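Local coordinates for teichoic acid biosynthesis protein F (Staphylococcus epidermidis, PDB 3L7I) that belongs to the teichoic acid biosynthesis proteins and carries a C-terminal GT-B-type region built from two parallel-sheet, Rossmann-like domains, at residues A[541-546]-A[640-645]. Numbering follows the deposited sequence.
Sequences IMYAPT and FAYDID
Tyr543 reaches Phe640 through its phenol oxygen: OH lies 3.4 Å from Phe640 CD1, at the edge of the phenylalanine ring and in its plane, while Tyr543 CZ stands 4.2 Å from the same CD1. The tyrosine's CG is anti to its N (chi1 180°), which carries the ring toward Phe640, and the two side chains meet at a slant, without stacking. Tyr642 adds a looser edge, its CE1 4.4 Å from Tyr543 OH.

Water provides the polar link. Tyr543 OH donates to a water at 2.8 Å, and that water donates to Phe640 O, so a side chain of one segment is tied to the backbone of the other.

Within each segment a flat ring is backed by a neighbour. Pro545 CG sits 3.4 Å above one face of Tyr543, toward its rim, and Tyr642 CD1 likewise overlies Phe640. An inverse gamma turn centred on Ala641, with a weak Tyr642 N to Phe640 O bond, lies between these two aromatic residues, and the Tyr642 hydroxyl is hydrogen-bonded to Glu551.

Strand 539-543 and strand 637-640 belong to one parallel sheet, separated by strand 618-621; Tyr543 packs on Ile620 of that middle strand, and helix 670-677 lies against Phe640 through Pro670 and Leu673.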
# COMPACT_ATOMS: atom_id res chain seq x y z
N ILE A 541 33.03 56.37 -10.51
CA ILE A 541 33.72 55.17 -10.02
C ILE A 541 32.69 54.11 -9.60
O ILE A 541 31.65 54.44 -8.99
CB ILE A 541 34.65 55.53 -8.83
CG1 ILE A 541 35.78 56.44 -9.28
CG2 ILE A 541 35.28 54.30 -8.24
CD1 ILE A 541 36.40 57.19 -8.14
N MET A 542 32.96 52.85 -9.94
CA MET A 542 32.15 51.74 -9.44
C MET A 542 32.97 50.84 -8.54
O MET A 542 34.10 50.50 -8.85
CB MET A 542 31.57 50.89 -10.56
CG MET A 542 30.17 50.41 -10.22
SD MET A 542 29.74 48.78 -10.86
CE MET A 542 31.02 48.59 -12.09
N TYR A 543 32.38 50.43 -7.43
CA TYR A 543 33.11 49.62 -6.46
C TYR A 543 32.35 48.34 -6.20
O TYR A 543 31.22 48.37 -5.74
CB TYR A 543 33.27 50.41 -5.17
CG TYR A 543 34.00 49.68 -4.08
CD1 TYR A 543 35.08 48.86 -4.37
CD2 TYR A 543 33.64 49.84 -2.76
CE1 TYR A 543 35.76 48.19 -3.36
CE2 TYR A 543 34.31 49.19 -1.76
CZ TYR A 543 35.36 48.37 -2.05
OH TYR A 543 36.01 47.74 -1.01
N ALA A 544 32.95 47.20 -6.48
CA ALA A 544 32.19 45.96 -6.32
C ALA A 544 33.05 44.85 -5.75
O ALA A 544 33.61 44.04 -6.48
CB ALA A 544 31.61 45.55 -7.65
N PRO A 545 33.13 44.80 -4.42
CA PRO A 545 33.95 43.86 -3.67
C PRO A 545 33.22 42.56 -3.47
O PRO A 545 32.00 42.57 -3.25
CB PRO A 545 34.08 44.54 -2.30
CG PRO A 545 33.15 45.74 -2.32
CD PRO A 545 32.32 45.66 -3.54
N THR A 546 33.91 41.43 -3.51
CA THR A 546 33.22 40.18 -3.18
C THR A 546 32.85 40.10 -1.71
O THR A 546 33.41 40.79 -0.86
CB THR A 546 34.06 38.94 -3.49
OG1 THR A 546 35.42 39.19 -3.13
CG2 THR A 546 33.94 38.58 -4.96
N PHE A 640 41.51 46.54 -4.65
CA PHE A 640 41.68 46.88 -3.25
C PHE A 640 41.67 45.61 -2.38
O PHE A 640 40.74 45.35 -1.62
CB PHE A 640 40.55 47.83 -2.89
CG PHE A 640 40.55 48.26 -1.49
CD1 PHE A 640 39.35 48.36 -0.80
CD2 PHE A 640 41.72 48.59 -0.84
CE1 PHE A 640 39.32 48.79 0.52
CE2 PHE A 640 41.70 49.02 0.48
CZ PHE A 640 40.50 49.12 1.17
N ALA A 641 42.72 44.81 -2.52
CA ALA A 641 42.86 43.59 -1.74
C ALA A 641 43.37 43.88 -0.32
O ALA A 641 44.54 43.67 -0.02
CB ALA A 641 43.80 42.61 -2.45
N TYR A 642 42.49 44.36 0.55
CA TYR A 642 42.91 44.72 1.89
C TYR A 642 43.15 43.50 2.76
O TYR A 642 43.99 43.53 3.66
CB TYR A 642 41.90 45.67 2.54
CG TYR A 642 40.48 45.17 2.59
CD1 TYR A 642 39.56 45.53 1.60
CD2 TYR A 642 40.04 44.37 3.63
CE1 TYR A 642 38.25 45.09 1.63
CE2 TYR A 642 38.73 43.92 3.68
CZ TYR A 642 37.83 44.28 2.67
OH TYR A 642 36.53 43.83 2.73
N ASP A 643 42.43 42.42 2.49
CA ASP A 643 42.61 41.19 3.26
C ASP A 643 43.47 40.18 2.52
O ASP A 643 43.54 39.02 2.90
CB ASP A 643 41.26 40.57 3.62
CG ASP A 643 40.36 40.37 2.42
OD1 ASP A 643 40.77 40.73 1.29
OD2 ASP A 643 39.25 39.84 2.61
N ILE A 644 44.15 40.64 1.48
CA ILE A 644 44.95 39.78 0.63
C ILE A 644 45.90 38.83 1.37
O ILE A 644 46.34 37.84 0.79
CB ILE A 644 45.75 40.61 -0.36
CG1 ILE A 644 46.27 39.72 -1.49
CG2 ILE A 644 46.86 41.35 0.36
CD1 ILE A 644 46.86 40.49 -2.64
N ASP A 645 46.23 39.10 2.63
CA ASP A 645 47.09 38.18 3.37
C ASP A 645 46.29 36.99 3.87
O ASP A 645 46.71 35.84 3.75
CB ASP A 645 47.77 38.88 4.54
CG ASP A 645 48.24 40.26 4.18
OD1 ASP A 645 49.48 40.48 4.18
OD2 ASP A 645 47.38 41.12 3.86
O HOH W 1 37.58 45.70 -2.03